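Local coordinates for Pbp related beta-lactamase (PDB 2QMI), which forms an octamer belonging to a self-compartmentalizing peptidase family and is probably a serine hydrolase related to penicillin-binding proteins and beta-lactamases, at residues 377-389 with 392-405. Sequence-based numbering, arbitrary orientation.
Sequences IKFEVKVDGDVVY and ALGRAFTYTIPLFP
Val388 O receives the amide of Leu403 at 2.7 Å (Leu403 N to Val388 O), and a straighter bond returns from Val388 N to Leu403 O, 3.1 Å long with 173° at the hydrogen. This antiparallel pair zips together neighbouring strands 387-392 and 400-408 in an up-and-down eight-stranded barrel within the octamerisation domain. Beta-branched Val388 suits the extended backbone, and its CB packs against that of Leu403. One residue along, Tyr389 faces Pro402 in a non-hydrogen-bonded pair, a position that asks for no N-H toward Tyr389 and so accepts a proline; there Tyr389 CA makes a CA-H...O contact with Ile401 O at 3.3 Å. The Tyr389 ring takes Val387 CG1 on one face, while its CD2 meets Thr400 CG2 at 3.7 Å. With CG1 anti to the backbone N (chi1 172°), Val387 directs CG2 to Phe404 CE1, 3.9 Å off. The Phe404 ring stacks on Phe404 of a neighbouring subunit, placing this hairpin at a subunit interface. Where pairing ends, Pro405 sets CD, rather than an N-H, 3.5 Å from Asp386 O, and Arg359 holds the Asp386 carboxylate in a salt bridge. On the other neighbour of strand 387-392, strand 378-384, Phe379 and Ala392 form a non-hydrogen-bonded antiparallel pair, and Leu393 N bonds to Lys378 O at 3.0 Å, tilted 34° from the carbonyl plane; both Leu393 methyls lie against the strand, CD2 on Lys378 CB and CD1 by the Phe379 carbonyl carbon. Small Ala392 lets its CA and CB meet Phe379 CD1 and CE1, and its carbonyl O accepts the Thr398 hydroxyl OG1 at 2.6 Å.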
ATOM      1  N   ILE A 377      20.629 -17.440  16.604  1.00 21.61           N
ATOM      2  CA  ILE A 377      20.616 -16.108  16.003  1.00 23.42           C
ATOM      3  C   ILE A 377      20.921 -16.193  14.518  1.00 24.03           C
ATOM      4  O   ILE A 377      21.689 -17.056  14.079  1.00 23.69           O
ATOM      5  CB  ILE A 377      21.628 -15.163  16.689  1.00 23.78           C
ATOM      6  CG1 ILE A 377      23.016 -15.810  16.738  1.00 22.60           C
ATOM      7  CG2 ILE A 377      21.137 -14.817  18.090  1.00 25.11           C
ATOM      8  CD1 ILE A 377      24.055 -14.952  17.420  1.00 19.96           C
ATOM      9  N   LYS A 378      20.313 -15.292  13.747  1.00 26.06           N
ATOM     10  CA  LYS A 378      20.480 -15.277  12.293  1.00 27.54           C
ATOM     11  C   LYS A 378      21.029 -13.957  11.761  1.00 27.84           C
ATOM     12  O   LYS A 378      20.564 -12.873  12.152  1.00 27.86           O
ATOM     13  CB  LYS A 378      19.136 -15.554  11.603  1.00 28.81           C
ATOM     14  CG  LYS A 378      18.298 -16.646  12.245  1.00 31.01           C
ATOM     15  CD  LYS A 378      17.623 -16.162  13.524  1.00 33.42           C
ATOM     16  CE  LYS A 378      16.923 -17.316  14.242  1.00 34.92           C
ATOM     17  NZ  LYS A 378      15.927 -17.983  13.350  1.00 36.56           N
ATOM     18  N   PHE A 379      21.999 -14.063  10.853  1.00 26.39           N
ATOM     19  CA  PHE A 379      22.636 -12.904  10.236  1.00 27.61           C
ATOM     20  C   PHE A 379      22.782 -13.111   8.736  1.00 27.58           C
ATOM     21  O   PHE A 379      22.842 -14.242   8.263  1.00 27.44           O
ATOM     22  CB  PHE A 379      24.042 -12.703  10.799  1.00 27.62           C
ATOM     23  CG  PHE A 379      24.075 -12.254  12.226  1.00 28.45           C
ATOM     24  CD1 PHE A 379      24.212 -10.908  12.539  1.00 28.51           C
ATOM     25  CD2 PHE A 379      24.003 -13.180  13.262  1.00 28.50           C
ATOM     26  CE1 PHE A 379      24.284 -10.489  13.864  1.00 29.66           C
ATOM     27  CE2 PHE A 379      24.072 -12.772  14.593  1.00 29.04           C
ATOM     28  CZ  PHE A 379      24.214 -11.424  14.895  1.00 29.49           C
ATOM     29  N   GLU A 380      22.844 -12.014   7.989  1.00 28.05           N
ATOM     30  CA  GLU A 380      23.053 -12.109   6.554  1.00 27.97           C
ATOM     31  C   GLU A 380      24.198 -11.190   6.163  1.00 26.62           C
ATOM     32  O   GLU A 380      24.251 -10.036   6.586  1.00 26.32           O
ATOM     33  CB  GLU A 380      21.807 -11.728   5.753  1.00 30.78           C
ATOM     34  CG  GLU A 380      22.124 -11.563   4.263  1.00 35.54           C
ATOM     35  CD  GLU A 380      21.107 -12.211   3.340  1.00 39.07           C
ATOM     36  OE1 GLU A 380      20.023 -11.612   3.124  1.00 40.81           O
ATOM     37  OE2 GLU A 380      21.397 -13.326   2.833  1.00 40.82           O
ATOM     38  N   VAL A 381      25.125 -11.722   5.373  1.00 25.01           N
ATOM     39  CA  VAL A 381      26.257 -10.945   4.908  1.00 23.52           C
ATOM     40  C   VAL A 381      26.064 -10.553   3.442  1.00 24.30           C
ATOM     41  O   VAL A 381      25.807 -11.395   2.580  1.00 24.23           O
ATOM     42  CB  VAL A 381      27.573 -11.732   5.066  1.00 23.03           C
ATOM     43  CG1 VAL A 381      28.701 -11.025   4.335  1.00 22.22           C
ATOM     44  CG2 VAL A 381      27.917 -11.861   6.542  1.00 22.13           C
ATOM     45  N   LYS A 382      26.171  -9.256   3.180  1.00 23.88           N
ATOM     46  CA  LYS A 382      26.034  -8.728   1.837  1.00 25.20           C
ATOM     47  C   LYS A 382      27.237  -7.834   1.589  1.00 25.30           C
ATOM     48  O   LYS A 382      27.635  -7.065   2.462  1.00 25.86           O
ATOM     49  CB  LYS A 382      24.744  -7.921   1.718  1.00 25.14           C
ATOM     50  N   VAL A 383      27.830  -7.943   0.406  1.00 26.64           N
ATOM     51  CA  VAL A 383      28.984  -7.116   0.069  1.00 27.95           C
ATOM     52  C   VAL A 383      28.540  -5.885  -0.723  1.00 28.99           C
ATOM     53  O   VAL A 383      27.553  -5.929  -1.460  1.00 28.42           O
ATOM     54  CB  VAL A 383      30.007  -7.902  -0.774  1.00 27.36           C
ATOM     55  CG1 VAL A 383      31.155  -6.992  -1.194  1.00 29.06           C
ATOM     56  CG2 VAL A 383      30.548  -9.065   0.027  1.00 28.05           C
ATOM     57  N   ASP A 384      29.260  -4.781  -0.555  1.00 30.70           N
ATOM     58  CA  ASP A 384      28.948  -3.563  -1.291  1.00 33.55           C
ATOM     59  C   ASP A 384      30.220  -2.911  -1.792  1.00 33.69           C
ATOM     60  O   ASP A 384      30.829  -2.079  -1.107  1.00 32.94           O
ATOM     61  CB  ASP A 384      28.189  -2.561  -0.436  1.00 36.06           C
ATOM     62  CG  ASP A 384      27.767  -1.351  -1.234  1.00 39.02           C
ATOM     63  OD1 ASP A 384      27.104  -1.552  -2.283  1.00 39.67           O
ATOM     64  OD2 ASP A 384      28.100  -0.209  -0.828  1.00 40.13           O
ATOM     65  N   GLY A 385      30.610  -3.280  -3.005  1.00 34.25           N
ATOM     66  CA  GLY A 385      31.827  -2.733  -3.555  1.00 32.98           C
ATOM     67  C   GLY A 385      32.965  -3.246  -2.704  1.00 33.14           C
ATOM     68  O   GLY A 385      33.279  -4.437  -2.732  1.00 33.11           O
ATOM     69  N   ASP A 386      33.556  -2.359  -1.910  1.00 32.78           N
ATOM     70  CA  ASP A 386      34.692  -2.719  -1.068  1.00 31.93           C
ATOM     71  C   ASP A 386      34.336  -2.990   0.398  1.00 31.07           C
ATOM     72  O   ASP A 386      35.199  -3.383   1.184  1.00 29.41           O
ATOM     73  CB  ASP A 386      35.719  -1.589  -1.130  1.00 35.06           C
ATOM     74  CG  ASP A 386      37.118  -2.060  -0.828  1.00 38.18           C
ATOM     75  OD1 ASP A 386      37.340  -2.592   0.286  1.00 39.97           O
ATOM     76  OD2 ASP A 386      38.002  -1.902  -1.704  1.00 39.29           O
ATOM     77  N   VAL A 387      33.074  -2.793   0.767  1.00 28.70           N
ATOM     78  CA  VAL A 387      32.668  -2.989   2.155  1.00 27.78           C
ATOM     79  C   VAL A 387      31.799  -4.209   2.385  1.00 26.70           C
ATOM     80  O   VAL A 387      31.002  -4.601   1.529  1.00 26.84           O
ATOM     81  CB  VAL A 387      31.940  -1.725   2.693  1.00 27.56           C
ATOM     82  CG1 VAL A 387      31.334  -1.991   4.058  1.00 27.22           C
ATOM     83  CG2 VAL A 387      32.935  -0.565   2.779  1.00 27.64           C
ATOM     84  N   VAL A 388      31.973  -4.820   3.550  1.00 25.42           N
ATOM     85  CA  VAL A 388      31.199  -5.996   3.914  1.00 25.86           C
ATOM     86  C   VAL A 388      30.243  -5.594   5.025  1.00 25.70           C
ATOM     87  O   VAL A 388      30.663  -5.047   6.043  1.00 25.58           O
ATOM     88  CB  VAL A 388      32.110  -7.133   4.426  1.00 26.10           C
ATOM     89  CG1 VAL A 388      31.267  -8.370   4.748  1.00 24.76           C
ATOM     90  CG2 VAL A 388      33.178  -7.455   3.381  1.00 24.51           C
ATOM     91  N   TYR A 389      28.957  -5.859   4.825  1.00 26.57           N
ATOM     92  CA  TYR A 389      27.957  -5.508   5.823  1.00 26.78           C
ATOM     93  C   TYR A 389      27.389  -6.729   6.521  1.00 27.38           C
ATOM     94  O   TYR A 389      26.997  -7.697   5.871  1.00 27.37           O
ATOM     95  CB  TYR A 389      26.803  -4.730   5.186  1.00 27.47           C
ATOM     96  CG  TYR A 389      27.143  -3.312   4.764  1.00 28.99           C
ATOM     97  CD1 TYR A 389      27.469  -3.008   3.436  1.00 28.85           C
ATOM     98  CD2 TYR A 389      27.123  -2.271   5.693  1.00 29.22           C
ATOM     99  CE1 TYR A 389      27.764  -1.692   3.047  1.00 29.31           C
ATOM    100  CE2 TYR A 389      27.417  -0.964   5.319  1.00 30.33           C
ATOM    101  CZ  TYR A 389      27.736  -0.677   3.999  1.00 29.52           C
ATOM    102  OH  TYR A 389      28.030   0.624   3.657  1.00 29.19           O
ATOM    103  N   ALA A 392      21.539  -8.109  11.245  1.00 31.21           N
ATOM    104  CA  ALA A 392      20.766  -9.068  12.021  1.00 30.79           C
ATOM    105  C   ALA A 392      19.340  -9.236  11.497  1.00 31.93           C
ATOM    106  O   ALA A 392      18.616  -8.253  11.306  1.00 32.00           O
ATOM    107  CB  ALA A 392      20.735  -8.632  13.472  1.00 29.86           C
ATOM    108  N   LEU A 393      18.932 -10.478  11.252  1.00 31.68           N
ATOM    109  CA  LEU A 393      17.573 -10.719  10.791  1.00 33.62           C
ATOM    110  C   LEU A 393      16.669 -10.336  11.962  1.00 34.09           C
ATOM    111  O   LEU A 393      17.159  -9.899  13.003  1.00 35.29           O
ATOM    112  CB  LEU A 393      17.366 -12.192  10.418  1.00 33.43           C
ATOM    113  CG  LEU A 393      17.811 -12.641   9.022  1.00 32.92           C
ATOM    114  CD1 LEU A 393      19.276 -12.312   8.803  1.00 31.87           C
ATOM    115  CD2 LEU A 393      17.552 -14.144   8.865  1.00 32.51           C
ATOM    116  N   GLY A 394      15.362 -10.506  11.800  1.00 34.98           N
ATOM    117  CA  GLY A 394      14.440 -10.145  12.862  1.00 35.71           C
ATOM    118  C   GLY A 394      13.838  -8.785  12.552  1.00 35.76           C
ATOM    119  O   GLY A 394      14.547  -7.774  12.524  1.00 36.36           O
ATOM    120  N   ARG A 395      12.530  -8.762  12.307  1.00 36.09           N
ATOM    121  CA  ARG A 395      11.817  -7.527  11.978  1.00 35.71           C
ATOM    122  C   ARG A 395      11.668  -6.622  13.195  1.00 35.67           C
ATOM    123  O   ARG A 395      11.162  -5.505  13.088  1.00 36.10           O
ATOM    124  CB  ARG A 395      10.429  -7.856  11.431  1.00 35.40           C
ATOM    125  CG  ARG A 395      10.425  -8.926  10.344  1.00 35.74           C
ATOM    126  CD  ARG A 395       9.026  -9.520  10.192  1.00 36.42           C
ATOM    127  NE  ARG A 395       8.453  -9.849  11.497  1.00 37.68           N
ATOM    128  CZ  ARG A 395       7.377 -10.611  11.675  1.00 38.78           C
ATOM    129  NH1 ARG A 395       6.749 -11.135  10.630  1.00 38.57           N
ATOM    130  NH2 ARG A 395       6.930 -10.847  12.901  1.00 39.02           N
ATOM    131  N   ALA A 396      12.120  -7.102  14.349  1.00 35.77           N
ATOM    132  CA  ALA A 396      12.015  -6.331  15.584  1.00 35.62           C
ATOM    133  C   ALA A 396      13.356  -5.762  16.026  1.00 35.60           C
ATOM    134  O   ALA A 396      13.412  -4.676  16.612  1.00 35.59           O
ATOM    135  CB  ALA A 396      11.434  -7.204  16.687  1.00 35.23           C
ATOM    136  N   PHE A 397      14.433  -6.488  15.737  1.00 36.28           N
ATOM    137  CA  PHE A 397      15.774  -6.055  16.125  1.00 37.39           C
ATOM    138  C   PHE A 397      16.838  -6.271  15.046  1.00 38.06           C
ATOM    139  O   PHE A 397      17.882  -6.872  15.316  1.00 38.04           O
ATOM    140  CB  PHE A 397      16.191  -6.790  17.400  1.00 36.94           C
ATOM    141  CG  PHE A 397      15.189  -6.669  18.508  1.00 36.69           C
ATOM    142  CD1 PHE A 397      15.004  -5.449  19.168  1.00 35.95           C
ATOM    143  CD2 PHE A 397      14.394  -7.753  18.861  1.00 36.08           C
ATOM    144  CE1 PHE A 397      14.035  -5.314  20.167  1.00 36.24           C
ATOM    145  CE2 PHE A 397      13.421  -7.630  19.858  1.00 36.94           C
ATOM    146  CZ  PHE A 397      13.241  -6.405  20.513  1.00 36.01           C
ATOM    147  N   THR A 398      16.580  -5.766  13.840  1.00 38.24           N
ATOM    148  CA  THR A 398      17.523  -5.900  12.725  1.00 37.93           C
ATOM    149  C   THR A 398      18.484  -4.709  12.666  1.00 37.92           C
ATOM    150  O   THR A 398      18.080  -3.607  12.299  1.00 38.79           O
ATOM    151  CB  THR A 398      16.767  -6.001  11.364  1.00 37.54           C
ATOM    152  OG1 THR A 398      17.709  -6.089  10.284  1.00 35.95           O
ATOM    153  CG2 THR A 398      15.878  -4.782  11.152  1.00 36.56           C
ATOM    154  N   TYR A 399      19.750  -4.921  13.035  1.00 37.91           N
ATOM    155  CA  TYR A 399      20.741  -3.837  12.990  1.00 36.99           C
ATOM    156  C   TYR A 399      21.895  -4.170  12.028  1.00 36.68           C
ATOM    157  O   TYR A 399      22.108  -5.342  11.701  1.00 36.53           O
ATOM    158  CB  TYR A 399      21.273  -3.533  14.402  1.00 35.75           C
ATOM    159  CG  TYR A 399      22.183  -4.589  14.988  1.00 35.32           C
ATOM    160  CD1 TYR A 399      21.765  -5.918  15.103  1.00 34.81           C
ATOM    161  CD2 TYR A 399      23.467  -4.257  15.443  1.00 34.57           C
ATOM    162  CE1 TYR A 399      22.607  -6.897  15.656  1.00 34.81           C
ATOM    163  CE2 TYR A 399      24.314  -5.229  15.997  1.00 34.31           C
ATOM    164  CZ  TYR A 399      23.879  -6.544  16.099  1.00 34.77           C
ATOM    165  OH  TYR A 399      24.712  -7.512  16.638  1.00 35.17           O
ATOM    166  N   THR A 400      22.630  -3.143  11.584  1.00 35.88           N
ATOM    167  CA  THR A 400      23.734  -3.320  10.625  1.00 34.51           C
ATOM    168  C   THR A 400      25.113  -2.784  11.032  1.00 33.77           C
ATOM    169  O   THR A 400      25.222  -1.727  11.666  1.00 32.94           O
ATOM    170  CB  THR A 400      23.373  -2.687   9.268  1.00 35.03           C
ATOM    171  OG1 THR A 400      22.312  -3.435   8.663  1.00 35.34           O
ATOM    172  CG2 THR A 400      24.579  -2.674   8.324  1.00 34.28           C
ATOM    173  N   ILE A 401      26.157  -3.520  10.634  1.00 32.01           N
ATOM    174  CA  ILE A 401      27.548  -3.172  10.927  1.00 30.38           C
ATOM    175  C   ILE A 401      28.400  -3.090   9.655  1.00 30.58           C
ATOM    176  O   ILE A 401      28.289  -3.947   8.767  1.00 29.80           O
ATOM    177  CB  ILE A 401      28.209  -4.236  11.833  1.00 29.88           C
ATOM    178  CG1 ILE A 401      27.512  -4.281  13.190  1.00 30.27           C
ATOM    179  CG2 ILE A 401      29.695  -3.944  11.999  1.00 29.47           C
ATOM    180  CD1 ILE A 401      28.085  -5.330  14.126  1.00 29.45           C
ATOM    181  N   PRO A 402      29.258  -2.054   9.549  1.00 29.43           N
ATOM    182  CA  PRO A 402      30.138  -1.871   8.390  1.00 27.92           C
ATOM    183  C   PRO A 402      31.497  -2.506   8.667  1.00 26.67           C
ATOM    184  O   PRO A 402      32.143  -2.169   9.658  1.00 27.59           O
ATOM    185  CB  PRO A 402      30.233  -0.355   8.270  1.00 28.59           C
ATOM    186  CG  PRO A 402      30.261   0.063   9.711  1.00 29.74           C
ATOM    187  CD  PRO A 402      29.176  -0.808  10.342  1.00 28.84           C
ATOM    188  N   LEU A 403      31.927  -3.423   7.804  1.00 25.88           N
ATOM    189  CA  LEU A 403      33.219  -4.093   7.981  1.00 25.34           C
ATOM    190  C   LEU A 403      34.234  -3.767   6.882  1.00 25.25           C
ATOM    191  O   LEU A 403      33.934  -3.859   5.686  1.00 24.67           O
ATOM    192  CB  LEU A 403      33.025  -5.610   8.043  1.00 25.17           C
ATOM    193  CG  LEU A 403      32.150  -6.191   9.157  1.00 25.87           C
ATOM    194  CD1 LEU A 403      32.126  -7.705   9.011  1.00 27.13           C
ATOM    195  CD2 LEU A 403      32.691  -5.801  10.527  1.00 25.36           C
ATOM    196  N   PHE A 404      35.440  -3.397   7.296  1.00 24.42           N
ATOM    197  CA  PHE A 404      36.508  -3.054   6.365  1.00 24.55           C
ATOM    198  C   PHE A 404      37.551  -4.160   6.287  1.00 24.64           C
ATOM    199  O   PHE A 404      38.206  -4.466   7.280  1.00 25.64           O
ATOM    200  CB  PHE A 404      37.199  -1.763   6.815  1.00 25.59           C
ATOM    201  CG  PHE A 404      36.402  -0.513   6.561  1.00 26.04           C
ATOM    202  CD1 PHE A 404      35.014  -0.553   6.472  1.00 26.79           C
ATOM    203  CD2 PHE A 404      37.045   0.714   6.448  1.00 26.29           C
ATOM    204  CE1 PHE A 404      34.276   0.612   6.278  1.00 27.13           C
ATOM    205  CE2 PHE A 404      36.322   1.886   6.254  1.00 26.90           C
ATOM    206  CZ  PHE A 404      34.933   1.836   6.169  1.00 27.38           C
ATOM    207  N   PRO A 405      37.723  -4.774   5.105  1.00 25.26           N
ATOM    208  CA  PRO A 405      38.718  -5.841   4.974  1.00 26.59           C
ATOM    209  C   PRO A 405      40.123  -5.299   5.197  1.00 28.18           C
ATOM    210  O   PRO A 405      40.528  -4.337   4.548  1.00 29.82           O
ATOM    211  CB  PRO A 405      38.505  -6.333   3.545  1.00 25.29           C
ATOM    212  CG  PRO A 405      37.052  -6.101   3.326  1.00 24.47           C
ATOM    213  CD  PRO A 405      36.869  -4.718   3.906  1.00 25.10           C
TER